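Long-range contacts in telomerase reverse transcriptase (Candida tropicalis MYA-3404, PDB 6ZD1), which probably extends telomeres as the reverse transcriptase of telomerase, copying a template within the enzyme's RNA component into repeats at chromosome ends: residues 72-82 and 194-204; 111-121 and 168-176. All coordinates share one frame; numbering follows the deposited sequence.

In the fold
Both contacts lie on the same side of the chain's centre, about 16 Å apart between their own centres; interaction 2 and residues 194-204 fall in the region matching the telomerase RNA-binding family. Along the chain, interaction 2 falls between the two halves of interaction 1: helix 79-93, which begins within residues 72-82, is followed by helix 104-117, and helix 158-179 leads into the hairpin of strands 180-184 and 193-197, from which helix 198-216 continues; residues 194-204 span the two. They meet directly: the hydroxyl Y195 OH of interaction 1 lies 2.5 Å from L116 O of interaction 2, a probable hydrogen bond, and the F79 ring packs on L116 and R117. These helices and strands are thereby joined into one packed unit.

Interaction 1. Residues 72-82 and 194-204; sequences MIDYSTKFNRV and FYFTHSIWNEL
The amide T77 N donates to Y195 O at 2.6 Å, reaching the oxygen almost in line with its carbonyl bond (C=O...N 176°). A water reinforces this backbone link, donating to T77 O and accepting from Y195 N. Just before it the chain turns: I73 O takes bonds from both S76 N and S76 OG, the hydroxyl folding back with chi1 at 69° to meet it at 2.7 Å. Aromatic faces carry most of the remaining contact. The methyl I73 CG2 sits squarely over the F194 ring, 3.4 Å from its centroid. F196 is sandwiched, with S76 CB over one face and W201 of its own segment over the other, while M72 O approaches its edge, 3.2 Å from CE1. On the helical side, L204 CD2 lies over the Y75 ring, 3.8 Å from the centroid, and I200 CG1 also touches Y75. At the far end V82 CG1 lies over one face of the Y195 ring, which also forms an edge-to-face pair with W180. The arrangement packs the turn leading into helix 79-93 against two elements of the telomerase RNA-binding region, the antiparallel hairpin of strands 180-184 and 193-197 and the start of helix 198-216, where T197 is the N-cap residue.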
loop_
_atom_site.group_PDB
_atom_site.type_symbol
_atom_site.label_atom_id
_atom_site.label_comp_id
_atom_site.label_asym_id
_atom_site.label_seq_id
_atom_site.Cartn_x
_atom_site.Cartn_y
_atom_site.Cartn_z
HETATM N N MSE A 72 -20.304 -5.035 -5.135
HETATM C CA MSE A 72 -19.826 -5.472 -3.794
HETATM C C MSE A 72 -19.761 -4.401 -2.661
HETATM O O MSE A 72 -19.970 -4.750 -1.494
HETATM C CB MSE A 72 -18.447 -6.165 -3.914
HETATM C CG MSE A 72 -18.353 -7.246 -5.014
HETATM SE SE MSE A 72 -19.903 -8.394 -4.946
HETATM C CE MSE A 72 -19.842 -8.722 -3.033
ATOM N N ILE A 73 -19.551 -3.115 -2.975
ATOM C CA ILE A 73 -19.412 -2.126 -1.899
ATOM C C ILE A 73 -20.734 -1.648 -1.321
ATOM O O ILE A 73 -20.746 -1.073 -0.228
ATOM C CB ILE A 73 -18.660 -0.861 -2.348
ATOM C CG1 ILE A 73 -18.246 -0.969 -3.816
ATOM C CG2 ILE A 73 -17.459 -0.606 -1.441
ATOM C CD1 ILE A 73 -17.753 0.335 -4.401
ATOM N N ASP A 74 -21.844 -1.865 -2.021
ATOM C CA ASP A 74 -23.149 -1.431 -1.529
ATOM C C ASP A 74 -23.574 -2.188 -0.268
ATOM O O ASP A 74 -24.419 -1.703 0.495
ATOM C CB ASP A 74 -24.167 -1.552 -2.657
ATOM C CG ASP A 74 -23.781 -0.719 -3.879
ATOM O OD1 ASP A 74 -23.122 0.334 -3.703
ATOM O OD2 ASP A 74 -24.141 -1.125 -5.011
ATOM N N TYR A 75 -23.030 -3.384 -0.045
ATOM C CA TYR A 75 -23.302 -4.112 1.192
ATOM C C TYR A 75 -22.654 -3.473 2.421
ATOM O O TYR A 75 -23.052 -3.784 3.551
ATOM C CB TYR A 75 -22.774 -5.542 1.079
ATOM C CG TYR A 75 -23.422 -6.409 0.031
ATOM C CD1 TYR A 75 -24.595 -7.117 0.313
ATOM C CD2 TYR A 75 -22.853 -6.551 -1.221
ATOM C CE1 TYR A 75 -25.205 -7.908 -0.638
ATOM C CE2 TYR A 75 -23.430 -7.356 -2.163
ATOM C CZ TYR A 75 -24.601 -8.047 -1.868
ATOM O OH TYR A 75 -25.187 -8.837 -2.831
ATOM N N SER A 76 -21.650 -2.624 2.240
ATOM C CA SER A 76 -20.941 -2.061 3.378
ATOM C C SER A 76 -21.858 -1.147 4.179
ATOM O O SER A 76 -22.779 -0.527 3.641
ATOM C CB SER A 76 -19.712 -1.283 2.913
ATOM O OG SER A 76 -20.074 -0.093 2.226
ATOM N N THR A 77 -21.603 -1.075 5.483
ATOM C CA THR A 77 -22.361 -0.156 6.320
ATOM C C THR A 77 -21.947 1.279 6.020
ATOM O O THR A 77 -20.754 1.594 5.977
ATOM C CB THR A 77 -22.134 -0.466 7.798
ATOM O OG1 THR A 77 -22.381 -1.856 8.045
ATOM C CG2 THR A 77 -23.064 0.371 8.661
ATOM N N LYS A 78 -22.933 2.148 5.808
ATOM C CA LYS A 78 -22.641 3.550 5.551
ATOM C C LYS A 78 -21.867 4.146 6.720
ATOM O O LYS A 78 -22.055 3.764 7.879
ATOM C CB LYS A 78 -23.932 4.336 5.319
ATOM C CG LYS A 78 -24.776 3.804 4.175
ATOM C CD LYS A 78 -23.938 3.616 2.919
ATOM C CE LYS A 78 -24.744 2.970 1.804
ATOM N NZ LYS A 78 -23.932 2.794 0.570
ATOM N N PHE A 79 -20.981 5.092 6.403
ATOM C CA PHE A 79 -20.069 5.602 7.420
ATOM C C PHE A 79 -20.815 6.315 8.542
ATOM O O PHE A 79 -20.389 6.257 9.701
ATOM C CB PHE A 79 -19.038 6.536 6.786
ATOM C CG PHE A 79 -17.975 6.991 7.743
ATOM C CD1 PHE A 79 -17.047 6.090 8.243
ATOM C CD2 PHE A 79 -17.905 8.313 8.149
ATOM C CE1 PHE A 79 -16.068 6.498 9.130
ATOM C CE2 PHE A 79 -16.925 8.730 9.034
ATOM C CZ PHE A 79 -16.007 7.818 9.526
ATOM N N ASN A 80 -21.938 6.971 8.230
ATOM C CA ASN A 80 -22.684 7.656 9.281
ATOM C C ASN A 80 -23.349 6.660 10.221
ATOM O O ASN A 80 -23.461 6.925 11.424
ATOM C CB ASN A 80 -23.720 8.608 8.673
ATOM C CG ASN A 80 -24.936 7.886 8.112
ATOM O OD1 ASN A 80 -24.816 6.831 7.489
ATOM N ND2 ASN A 80 -26.116 8.457 8.332
ATOM N N ARG A 81 -23.775 5.505 9.705
ATOM C CA ARG A 81 -24.316 4.474 10.580
ATOM C C ARG A 81 -23.206 3.788 11.362
ATOM O O ARG A 81 -23.425 3.355 12.500
ATOM C CB ARG A 81 -25.110 3.452 9.764
ATOM C CG ARG A 81 -25.693 2.319 10.591
ATOM C CD ARG A 81 -26.734 2.827 11.577
ATOM N NE ARG A 81 -28.093 2.698 11.056
ATOM C CZ ARG A 81 -28.790 3.694 10.518
ATOM N NH1 ARG A 81 -28.263 4.908 10.426
ATOM N NH2 ARG A 81 -30.021 3.477 10.074
ATOM N N VAL A 82 -22.010 3.694 10.774
ATOM C CA VAL A 82 -20.856 3.173 11.502
ATOM C C VAL A 82 -20.525 4.078 12.678
ATOM O O VAL A 82 -20.305 3.614 13.803
ATOM C CB VAL A 82 -19.648 3.024 10.560
ATOM C CG1 VAL A 82 -18.406 2.664 11.356
ATOM C CG2 VAL A 82 -19.922 1.981 9.493
ATOM N N PHE A 194 -14.054 0.804 3.965
ATOM C CA PHE A 194 -15.394 0.243 3.910
ATOM C C PHE A 194 -15.601 -0.761 5.028
ATOM O O PHE A 194 -14.778 -1.659 5.229
ATOM C CB PHE A 194 -15.641 -0.379 2.542
ATOM C CG PHE A 194 -15.659 0.633 1.447
ATOM C CD1 PHE A 194 -14.738 0.590 0.416
ATOM C CD2 PHE A 194 -16.581 1.667 1.476
ATOM C CE1 PHE A 194 -14.768 1.544 -0.586
ATOM C CE2 PHE A 194 -16.609 2.622 0.481
ATOM C CZ PHE A 194 -15.705 2.558 -0.553
ATOM N N TYR A 195 -16.693 -0.579 5.764
ATOM C CA TYR A 195 -17.048 -1.433 6.888
ATOM C C TYR A 195 -18.104 -2.432 6.427
ATOM O O TYR A 195 -19.243 -2.053 6.129
ATOM C CB TYR A 195 -17.554 -0.590 8.057
ATOM C CG TYR A 195 -16.511 0.330 8.658
ATOM C CD1 TYR A 195 -16.118 1.496 8.009
ATOM C CD2 TYR A 195 -15.934 0.041 9.886
ATOM C CE1 TYR A 195 -15.167 2.338 8.566
ATOM C CE2 TYR A 195 -14.990 0.876 10.448
ATOM C CZ TYR A 195 -14.608 2.019 9.788
ATOM O OH TYR A 195 -13.661 2.844 10.358
ATOM N N PHE A 196 -17.719 -3.702 6.357
ATOM C CA PHE A 196 -18.640 -4.805 6.118
ATOM C C PHE A 196 -18.852 -5.542 7.430
ATOM O O PHE A 196 -17.879 -5.915 8.094
ATOM C CB PHE A 196 -18.100 -5.770 5.058
ATOM C CG PHE A 196 -17.919 -5.152 3.704
ATOM C CD1 PHE A 196 -18.932 -5.214 2.761
ATOM C CD2 PHE A 196 -16.732 -4.518 3.368
ATOM C CE1 PHE A 196 -18.772 -4.651 1.511
ATOM C CE2 PHE A 196 -16.566 -3.953 2.118
ATOM C CZ PHE A 196 -17.587 -4.022 1.188
ATOM N N THR A 197 -20.114 -5.734 7.814
ATOM C CA THR A 197 -20.404 -6.551 8.983
ATOM C C THR A 197 -19.899 -7.970 8.757
ATOM O O THR A 197 -19.920 -8.483 7.636
ATOM C CB THR A 197 -21.904 -6.569 9.282
ATOM O OG1 THR A 197 -22.594 -7.265 8.241
ATOM C CG2 THR A 197 -22.449 -5.152 9.386
ATOM N N HIS A 198 -19.429 -8.603 9.838
ATOM C CA HIS A 198 -18.835 -9.932 9.712
ATOM C C HIS A 198 -19.802 -10.911 9.058
ATOM O O HIS A 198 -19.389 -11.759 8.260
ATOM C CB HIS A 198 -18.400 -10.459 11.082
ATOM C CG HIS A 198 -17.245 -9.717 11.684
ATOM N ND1 HIS A 198 -16.015 -9.623 11.067
ATOM C CD2 HIS A 198 -17.131 -9.047 12.855
ATOM C CE1 HIS A 198 -15.196 -8.915 11.827
ATOM N NE2 HIS A 198 -15.847 -8.557 12.919
ATOM N N SER A 199 -21.098 -10.796 9.367
ATOM C CA SER A 199 -22.076 -11.720 8.801
ATOM C C SER A 199 -22.172 -11.572 7.286
ATOM O O SER A 199 -22.218 -12.572 6.560
ATOM C CB SER A 199 -23.444 -11.516 9.458
ATOM O OG SER A 199 -23.828 -10.151 9.462
ATOM N N ILE A 200 -22.206 -10.335 6.785
ATOM C CA ILE A 200 -22.343 -10.157 5.343
ATOM C C ILE A 200 -20.996 -10.285 4.640
ATOM O O ILE A 200 -20.941 -10.683 3.471
ATOM C CB ILE A 200 -23.024 -8.814 5.022
ATOM C CG1 ILE A 200 -23.665 -8.866 3.635
ATOM C CG2 ILE A 200 -22.032 -7.666 5.090
ATOM C CD1 ILE A 200 -24.699 -9.963 3.479
ATOM N N TRP A 201 -19.891 -9.978 5.324
ATOM C CA TRP A 201 -18.588 -10.156 4.693
ATOM C C TRP A 201 -18.271 -11.632 4.490
ATOM O O TRP A 201 -17.765 -12.021 3.430
ATOM C CB TRP A 201 -17.491 -9.487 5.520
ATOM C CG TRP A 201 -16.114 -9.788 4.998
ATOM C CD1 TRP A 201 -15.238 -10.716 5.484
ATOM C CD2 TRP A 201 -15.467 -9.174 3.875
ATOM N NE1 TRP A 201 -14.081 -10.713 4.737
ATOM C CE2 TRP A 201 -14.197 -9.774 3.745
ATOM C CE3 TRP A 201 -15.838 -8.175 2.969
ATOM C CZ2 TRP A 201 -13.296 -9.408 2.744
ATOM C CZ3 TRP A 201 -14.941 -7.810 1.978
ATOM C CH2 TRP A 201 -13.684 -8.424 1.876
ATOM N N ASN A 202 -18.578 -12.471 5.484
ATOM C CA ASN A 202 -18.334 -13.904 5.337
ATOM C C ASN A 202 -19.167 -14.485 4.205
ATOM O O ASN A 202 -18.703 -15.359 3.466
ATOM C CB ASN A 202 -18.626 -14.634 6.648
ATOM C CG ASN A 202 -17.639 -14.281 7.745
ATOM O OD1 ASN A 202 -16.496 -13.908 7.474
ATOM N ND2 ASN A 202 -18.076 -14.400 8.991
ATOM N N GLU A 203 -20.397 -13.996 4.044
ATOM C CA GLU A 203 -21.259 -14.494 2.978
ATOM C C GLU A 203 -20.718 -14.089 1.611
ATOM O O GLU A 203 -20.621 -14.918 0.699
ATOM C CB GLU A 203 -22.684 -13.975 3.187
ATOM C CG GLU A 203 -23.788 -14.855 2.622
ATOM C CD GLU A 203 -24.249 -14.407 1.251
ATOM O OE1 GLU A 203 -24.180 -15.220 0.305
ATOM O OE2 GLU A 203 -24.679 -13.240 1.121
ATOM N N LEU A 204 -20.342 -12.817 1.455
ATOM C CA LEU A 204 -19.765 -12.369 0.192
ATOM C C LEU A 204 -18.451 -13.079 -0.102
ATOM O O LEU A 204 -18.200 -13.494 -1.240
ATOM C CB LEU A 204 -19.547 -10.858 0.218
ATOM C CG LEU A 204 -20.790 -9.984 0.351
ATOM C CD1 LEU A 204 -20.383 -8.523 0.313
ATOM C CD2 LEU A 204 -21.798 -10.308 -0.742
HETATM O O HOH W 1 -18.106 1.985 4.518
#

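Interaction 2. Residues 111-121 and 168-176; sequences RIVDFLRLGAN and FISLVKNIV
F115 and F168 form an offset edge-to-face pair, the edge of F168 turned toward the face of F115 with centroids 5.5 Å apart and planes at 64°. The F115 ring gets there because CG stands opposite the backbone N (chi1 -166°), and V172 CG1 meets its edge close to the ring plane. F168 also reaches back toward the N-terminal side, its CZ 3.6 Å from I112 CG1 and also touching R111 CB. Aliphatic branches continue the seam: L116 CD2 packs on V176 CG2 at 3.6 Å and more loosely on V172 CG1, while A120 CB also faces V176. The axes of the segments 111-117 and 168-176 are 11.3 Å apart at closest and cross at -54°. The polar contact is made past the helix end, where a Schellman motif with G119 as its C-prime residue reverses the chain, A120 N bonding F115 O at 2.7 Å. K173 runs straight from the backbone, then bends at chi3 and chi4, and its NZ donates a hydrogen bond to A120 O, in the carbonyl plane; the 2.5 Å length is doubtfully short. The chemistry implies a largely apolar, buried helix-helix interface, with a lysine at one margin that probably links the turn after helix 104-117 to helix 158-179.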
loop_
_atom_site.group_PDB
_atom_site.type_symbol
_atom_site.label_atom_id
_atom_site.label_comp_id
_atom_site.label_asym_id
_atom_site.label_seq_id
_atom_site.Cartn_x
_atom_site.Cartn_y
_atom_site.Cartn_z
ATOM N N ARG A 111 -12.663 13.346 17.512
ATOM C CA ARG A 111 -11.426 12.617 17.261
ATOM C C ARG A 111 -11.703 11.142 17.023
ATOM O O ARG A 111 -10.946 10.480 16.304
ATOM C CB ARG A 111 -10.452 12.791 18.427
ATOM C CG ARG A 111 -10.129 14.234 18.798
ATOM C CD ARG A 111 -9.221 14.913 17.782
ATOM N NE ARG A 111 -9.938 15.312 16.576
ATOM C CZ ARG A 111 -10.660 16.423 16.469
ATOM N NH1 ARG A 111 -10.762 17.253 17.501
ATOM N NH2 ARG A 111 -11.281 16.707 15.332
ATOM N N ILE A 112 -12.793 10.621 17.591
ATOM C CA ILE A 112 -13.182 9.242 17.314
ATOM C C ILE A 112 -13.634 9.097 15.867
ATOM O O ILE A 112 -13.316 8.104 15.202
ATOM C CB ILE A 112 -14.278 8.781 18.291
ATOM C CG1 ILE A 112 -13.713 8.615 19.699
ATOM C CG2 ILE A 112 -14.887 7.468 17.831
ATOM C CD1 ILE A 112 -14.747 8.132 20.690
ATOM N N VAL A 113 -14.388 10.075 15.356
ATOM C CA VAL A 113 -14.799 10.027 13.956
ATOM C C VAL A 113 -13.582 10.097 13.043
ATOM O O VAL A 113 -13.485 9.356 12.057
ATOM C CB VAL A 113 -15.802 11.151 13.647
ATOM C CG1 VAL A 113 -16.184 11.122 12.172
ATOM C CG2 VAL A 113 -17.029 11.012 14.523
ATOM N N ASP A 114 -12.620 10.967 13.369
ATOM C CA ASP A 114 -11.388 11.017 12.589
ATOM C C ASP A 114 -10.665 9.679 12.642
ATOM O O ASP A 114 -10.139 9.204 11.630
ATOM C CB ASP A 114 -10.479 12.136 13.101
ATOM C CG ASP A 114 -10.998 13.523 12.754
ATOM O OD1 ASP A 114 -11.982 13.628 11.989
ATOM O OD2 ASP A 114 -10.416 14.509 13.253
ATOM N N PHE A 115 -10.643 9.051 13.818
ATOM C CA PHE A 115 -10.008 7.748 13.960
ATOM C C PHE A 115 -10.758 6.674 13.180
ATOM O O PHE A 115 -10.135 5.747 12.648
ATOM C CB PHE A 115 -9.919 7.392 15.444
ATOM C CG PHE A 115 -9.000 6.249 15.746
ATOM C CD1 PHE A 115 -7.680 6.276 15.334
ATOM C CD2 PHE A 115 -9.449 5.162 16.481
ATOM C CE1 PHE A 115 -6.828 5.225 15.624
ATOM C CE2 PHE A 115 -8.601 4.109 16.780
ATOM C CZ PHE A 115 -7.287 4.140 16.350
ATOM N N LEU A 116 -12.087 6.793 13.082
ATOM C CA LEU A 116 -12.860 5.869 12.261
ATOM C C LEU A 116 -12.700 6.146 10.771
ATOM O O LEU A 116 -12.907 5.237 9.961
ATOM C CB LEU A 116 -14.344 5.928 12.640
ATOM C CG LEU A 116 -14.719 5.508 14.064
ATOM C CD1 LEU A 116 -16.211 5.679 14.317
ATOM C CD2 LEU A 116 -14.293 4.076 14.328
ATOM N N ARG A 117 -12.332 7.371 10.387
ATOM C CA ARG A 117 -12.069 7.637 8.978
ATOM C C ARG A 117 -10.761 7.007 8.516
ATOM O O ARG A 117 -10.600 6.749 7.317
ATOM C CB ARG A 117 -12.058 9.145 8.706
ATOM C CG ARG A 117 -13.343 9.662 8.072
ATOM C CD ARG A 117 -13.182 11.074 7.560
ATOM N NE ARG A 117 -13.130 12.028 8.658
ATOM C CZ ARG A 117 -14.185 12.691 9.113
ATOM N NH1 ARG A 117 -15.374 12.507 8.554
ATOM N NH2 ARG A 117 -14.049 13.541 10.122
ATOM N N LEU A 118 -9.833 6.754 9.436
ATOM C CA LEU A 118 -8.639 5.967 9.159
ATOM C C LEU A 118 -8.845 4.488 9.459
ATOM O O LEU A 118 -7.863 3.742 9.549
ATOM C CB LEU A 118 -7.448 6.512 9.954
ATOM C CG LEU A 118 -7.133 7.996 9.739
ATOM C CD1 LEU A 118 -5.974 8.443 10.620
ATOM C CD2 LEU A 118 -6.839 8.288 8.273
ATOM N N GLY A 119 -10.094 4.059 9.643
ATOM C CA GLY A 119 -10.407 2.669 9.913
ATOM C C GLY A 119 -10.019 2.178 11.285
ATOM O O GLY A 119 -10.028 0.965 11.517
ATOM N N ALA A 120 -9.685 3.087 12.205
ATOM C CA ALA A 120 -9.191 2.736 13.537
ATOM C C ALA A 120 -7.973 1.818 13.460
ATOM O O ALA A 120 -7.736 1.012 14.361
ATOM C CB ALA A 120 -10.288 2.099 14.394
ATOM N N ASN A 121 -7.191 1.940 12.386
ATOM C CA ASN A 121 -6.050 1.066 12.161
ATOM C C ASN A 121 -4.736 1.820 12.011
ATOM O O ASN A 121 -3.689 1.183 11.843
ATOM C CB ASN A 121 -6.285 0.194 10.919
ATOM C CG ASN A 121 -5.414 -1.047 10.903
ATOM O OD1 ASN A 121 -5.028 -1.563 11.953
ATOM N ND2 ASN A 121 -5.096 -1.532 9.708
ATOM N N PHE A 168 -9.047 4.730 22.964
ATOM C CA PHE A 168 -9.026 4.668 21.507
ATOM C C PHE A 168 -8.554 3.314 20.984
ATOM O O PHE A 168 -9.177 2.755 20.075
ATOM C CB PHE A 168 -8.138 5.784 20.944
ATOM C CG PHE A 168 -8.867 7.076 20.688
ATOM C CD1 PHE A 168 -9.117 7.501 19.393
ATOM C CD2 PHE A 168 -9.296 7.867 21.740
ATOM C CE1 PHE A 168 -9.784 8.691 19.150
ATOM C CE2 PHE A 168 -9.962 9.060 21.504
ATOM C CZ PHE A 168 -10.206 9.473 20.206
ATOM N N ILE A 169 -7.476 2.764 21.545
ATOM C CA ILE A 169 -6.914 1.534 20.992
ATOM C C ILE A 169 -7.596 0.279 21.537
ATOM O O ILE A 169 -7.624 -0.749 20.851
ATOM C CB ILE A 169 -5.394 1.461 21.225
ATOM C CG1 ILE A 169 -5.083 1.017 22.661
ATOM C CG2 ILE A 169 -4.733 2.796 20.885
ATOM C CD1 ILE A 169 -3.623 0.675 22.911
ATOM N N SER A 170 -8.143 0.329 22.752
ATOM C CA SER A 170 -8.813 -0.830 23.329
ATOM C C SER A 170 -10.323 -0.778 23.147
ATOM O O SER A 170 -10.924 -1.758 22.705
ATOM C CB SER A 170 -8.475 -0.970 24.821
ATOM O OG SER A 170 -7.082 -1.147 25.022
ATOM N N LEU A 171 -10.953 0.348 23.481
ATOM C CA LEU A 171 -12.404 0.429 23.360
ATOM C C LEU A 171 -12.838 0.631 21.912
ATOM O O LEU A 171 -13.546 -0.209 21.345
ATOM C CB LEU A 171 -12.944 1.553 24.246
ATOM C CG LEU A 171 -12.928 1.253 25.741
ATOM C CD1 LEU A 171 -13.549 2.393 26.521
ATOM C CD2 LEU A 171 -13.680 -0.029 25.988
ATOM N N VAL A 172 -12.402 1.730 21.289
ATOM C CA VAL A 172 -12.899 2.068 19.957
ATOM C C VAL A 172 -12.509 0.996 18.950
ATOM O O VAL A 172 -13.341 0.534 18.161
ATOM C CB VAL A 172 -12.389 3.458 19.531
ATOM C CG1 VAL A 172 -12.813 3.766 18.097
ATOM C CG2 VAL A 172 -12.912 4.527 20.482
ATOM N N LYS A 173 -11.256 0.538 18.999
ATOM C CA LYS A 173 -10.785 -0.411 17.996
ATOM C C LYS A 173 -11.483 -1.759 18.133
ATOM O O LYS A 173 -11.881 -2.363 17.129
ATOM C CB LYS A 173 -9.268 -0.571 18.096
ATOM C CG LYS A 173 -8.682 -1.589 17.132
ATOM C CD LYS A 173 -7.209 -1.818 17.409
ATOM C CE LYS A 173 -6.355 -0.737 16.783
ATOM N NZ LYS A 173 -6.354 -0.868 15.303
ATOM N N ASN A 174 -11.655 -2.247 19.363
ATOM C CA ASN A 174 -12.314 -3.538 19.540
ATOM C C ASN A 174 -13.776 -3.484 19.126
ATOM O O ASN A 174 -14.309 -4.477 18.618
ATOM C CB ASN A 174 -12.186 -4.016 20.983
ATOM C CG ASN A 174 -10.767 -4.404 21.334
ATOM O OD1 ASN A 174 -9.934 -4.600 20.452
ATOM N ND2 ASN A 174 -10.486 -4.521 22.625
ATOM N N ILE A 175 -14.442 -2.349 19.343
ATOM C CA ILE A 175 -15.812 -2.197 18.863
ATOM C C ILE A 175 -15.863 -2.366 17.352
ATOM O O ILE A 175 -16.718 -3.088 16.822
ATOM C CB ILE A 175 -16.375 -0.833 19.300
ATOM C CG1 ILE A 175 -16.569 -0.813 20.815
ATOM C CG2 ILE A 175 -17.670 -0.525 18.562
ATOM C CD1 ILE A 175 -16.723 0.574 21.381
ATOM N N VAL A 176 -14.920 -1.742 16.640
ATOM C CA VAL A 176 -14.853 -1.896 15.189
ATOM C C VAL A 176 -14.580 -3.348 14.826
ATOM O O VAL A 176 -15.222 -3.919 13.937
ATOM C CB VAL A 176 -13.782 -0.964 14.596
ATOM C CG1 VAL A 176 -13.611 -1.239 13.111
ATOM C CG2 VAL A 176 -14.149 0.491 14.839
#